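Amino Transferase (Eubacterium rectale, PDB 3ELE) probably transfers amino groups between amino acids and 2-oxo acids, using bound pyridoxal-5'-phosphate as cofactor, as in other class I and II aminotransferases. Local coordinates at residues Y103-A108 and L112-R117. Numbering follows the deposited sequence.
Sequences YMTMGA and LSICFR. With PLP (pyridoxal-5'-phosphate), chain E.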
loop_
_atom_site.group_PDB
_atom_site.type_symbol
_atom_site.label_atom_id
_atom_site.label_comp_id
_atom_site.label_asym_id
_atom_site.label_seq_id
_atom_site.Cartn_x
_atom_site.Cartn_y
_atom_site.Cartn_z
ATOM N N TYR A 103 -12.439 -6.960 -2.445
ATOM C CA TYR A 103 -11.678 -5.702 -2.576
ATOM C C TYR A 103 -10.217 -6.127 -2.677
ATOM O O TYR A 103 -9.697 -6.691 -1.720
ATOM C CB TYR A 103 -11.929 -4.780 -1.377
ATOM C CG TYR A 103 -11.224 -3.445 -1.445
ATOM C CD1 TYR A 103 -9.904 -3.316 -1.040
ATOM C CD2 TYR A 103 -11.870 -2.308 -1.892
ATOM C CE1 TYR A 103 -9.234 -2.106 -1.096
ATOM C CE2 TYR A 103 -11.208 -1.095 -1.958
ATOM C CZ TYR A 103 -9.889 -0.995 -1.550
ATOM O OH TYR A 103 -9.199 0.201 -1.594
HETATM N N MSE A 104 -9.567 -5.870 -3.813
HETATM C CA MSE A 104 -8.186 -6.307 -4.035
HETATM C C MSE A 104 -7.216 -5.385 -3.293
HETATM O O MSE A 104 -7.315 -4.166 -3.402
HETATM C CB MSE A 104 -7.832 -6.372 -5.525
HETATM C CG MSE A 104 -8.791 -7.241 -6.374
HETATM SE SE MSE A 104 -9.084 -9.018 -5.692
HETATM C CE MSE A 104 -7.292 -9.710 -5.913
ATOM N N THR A 105 -6.291 -5.997 -2.558
ATOM C CA THR A 105 -5.347 -5.285 -1.698
ATOM C C THR A 105 -3.901 -5.639 -2.029
ATOM O O THR A 105 -3.630 -6.554 -2.800
ATOM C CB THR A 105 -5.606 -5.596 -0.202
ATOM O OG1 THR A 105 -5.362 -6.990 0.041
ATOM C CG2 THR A 105 -7.030 -5.210 0.229
HETATM N N MSE A 106 -2.993 -4.908 -1.397
HETATM C CA MSE A 106 -1.562 -5.071 -1.546
HETATM C C MSE A 106 -0.999 -5.937 -0.425
HETATM O O MSE A 106 -0.119 -5.508 0.329
HETATM C CB MSE A 106 -0.923 -3.684 -1.616
HETATM C CG MSE A 106 -1.486 -2.906 -2.841
HETATM SE SE MSE A 106 -0.557 -1.310 -3.201
HETATM C CE MSE A 106 -1.149 -0.391 -1.705
ATOM N N GLY A 107 -1.520 -7.164 -0.332
ATOM C CA GLY A 107 -1.131 -8.136 0.682
ATOM C C GLY A 107 -2.010 -8.108 1.918
ATOM O O GLY A 107 -2.874 -7.231 2.077
ATOM N N ALA A 108 -1.781 -9.106 2.776
ATOM C CA ALA A 108 -2.506 -9.295 4.018
ATOM C C ALA A 108 -2.334 -8.152 5.012
ATOM O O ALA A 108 -3.267 -7.857 5.721
ATOM C CB ALA A 108 -2.118 -10.620 4.672
ATOM N N LEU A 112 -5.603 -6.352 6.583
ATOM C CA LEU A 112 -5.802 -6.173 8.050
ATOM C C LEU A 112 -5.927 -4.702 8.415
ATOM O O LEU A 112 -6.872 -4.325 9.123
ATOM C CB LEU A 112 -4.656 -6.824 8.830
ATOM C CG LEU A 112 -4.606 -8.359 8.738
ATOM C CD1 LEU A 112 -3.268 -8.895 9.226
ATOM C CD2 LEU A 112 -5.769 -8.995 9.497
ATOM N N SER A 113 -5.016 -3.872 7.876
ATOM C CA SER A 113 -5.020 -2.420 8.122
ATOM C C SER A 113 -6.369 -1.804 7.736
ATOM O O SER A 113 -6.978 -1.082 8.551
ATOM C CB SER A 113 -3.862 -1.732 7.385
ATOM O OG SER A 113 -2.605 -2.176 7.884
ATOM N N ILE A 114 -6.845 -2.140 6.532
ATOM C CA ILE A 114 -8.168 -1.704 6.024
ATOM C C ILE A 114 -9.298 -2.097 6.971
ATOM O O ILE A 114 -10.167 -1.278 7.243
ATOM C CB ILE A 114 -8.468 -2.299 4.600
ATOM C CG1 ILE A 114 -7.618 -1.601 3.548
ATOM C CG2 ILE A 114 -9.926 -2.136 4.216
ATOM C CD1 ILE A 114 -7.598 -2.310 2.235
ATOM N N CYS A 115 -9.284 -3.343 7.466
ATOM C CA CYS A 115 -10.327 -3.827 8.405
ATOM C C CYS A 115 -10.365 -3.060 9.733
ATOM O O CYS A 115 -11.436 -2.649 10.169
ATOM C CB CYS A 115 -10.216 -5.333 8.665
ATOM S SG CYS A 115 -10.651 -6.350 7.226
ATOM N N PHE A 116 -9.209 -2.856 10.357
ATOM C CA PHE A 116 -9.162 -2.124 11.631
ATOM C C PHE A 116 -9.490 -0.646 11.420
ATOM O O PHE A 116 -10.239 -0.048 12.219
ATOM C CB PHE A 116 -7.829 -2.283 12.348
ATOM C CG PHE A 116 -7.431 -3.716 12.605
ATOM C CD1 PHE A 116 -8.286 -4.588 13.281
ATOM C CD2 PHE A 116 -6.164 -4.179 12.222
ATOM C CE1 PHE A 116 -7.897 -5.929 13.538
ATOM C CE2 PHE A 116 -5.766 -5.495 12.478
ATOM C CZ PHE A 116 -6.631 -6.375 13.134
ATOM N N ARG A 117 -8.972 -0.076 10.326
ATOM C CA ARG A 117 -9.257 1.317 9.957
ATOM C C ARG A 117 -10.756 1.542 9.678
ATOM O O ARG A 117 -11.337 2.516 10.148
ATOM C CB ARG A 117 -8.403 1.730 8.756
ATOM C CG ARG A 117 -8.436 3.204 8.373
ATOM C CD ARG A 117 -8.128 4.132 9.545
ATOM N NE ARG A 117 -7.950 5.524 9.124
ATOM C CZ ARG A 117 -6.801 6.108 8.768
ATOM N NH1 ARG A 117 -5.650 5.458 8.797
ATOM N NH2 ARG A 117 -6.801 7.388 8.412
HETATM N N1 PLP E . -0.660 -12.726 8.887
HETATM C C2 PLP E . 0.205 -13.682 9.423
HETATM C C2A PLP E . -0.269 -14.546 10.548
HETATM C C3 PLP E . 1.499 -13.851 8.889
HETATM O O3 PLP E . 2.350 -14.802 9.399
HETATM C C4 PLP E . 1.947 -13.025 7.832
HETATM C C4A PLP E . 3.450 -12.959 7.628
HETATM O O4A PLP E . 4.126 -12.164 8.282
HETATM C C5 PLP E . 1.042 -12.056 7.300
HETATM C C6 PLP E . -0.260 -11.913 7.840
HETATM C C5A PLP E . 1.425 -11.097 6.191
HETATM O O4P PLP E . 1.131 -11.571 4.915
HETATM P P PLP E . 1.369 -10.565 3.678
HETATM O O1P PLP E . 0.335 -10.813 2.617
HETATM O O2P PLP E . 2.700 -10.865 3.053
HETATM O O3P PLP E . 1.323 -9.133 4.100
#
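Ile114 reaches from the helix to the strand with a single methyl group, CD1, which lies 3.6 Å from CG2 of Thr105 and 3.7 Å from CE1 of Tyr103. The setting is the strand-turn-helix unit of the fold type I aminotransferases, in which edge strand 102-105 of the large mixed sheet leads through a glycine turn into helix 108-119, whose N-terminus faces the cofactor phosphate. CG1 of Ile114 stands anti to its carbonyl carbon (chi1 -73°), and with chi2 also extended the methyl reaches the two strand side chains. The methyl meets the tyrosine ring obliquely, while Thr105 CG2 sits at the edge of that ring, in its plane. Val276 of helix 269-282 touches both Tyr103 and Ile114, extending this apolar cluster.

At the other end the contact becomes polar. Leu112 N donates to Ala108 O at 2.9 Å, a nearly straight i to i+4 bond (170°) within the first turn of the helix, and Leu112 CG lies 3.3 Å from Ala108 O, beside the bond. Gly107 occupies the N-cap position with a positive phi (93°), a conformation that glycine readily adopts, and its CA lies close to PLP O1P. Behind the turn, the hydroxyl groups of Thr105 and Ser111 are hydrogen-bonded, linking strand end to helix. The helix dipole would probably favour the phosphate; the cofactor is also hydrogen-bonded by Ser245, Ser247 and Arg256 of the same chain and by Tyr72 of the second subunit. The helix itself contributes Ala108, whose backbone N donates to PLP O1P at 2.7 Å, while its CB touches O1P (3.2 Å) and the ester oxygen O4P.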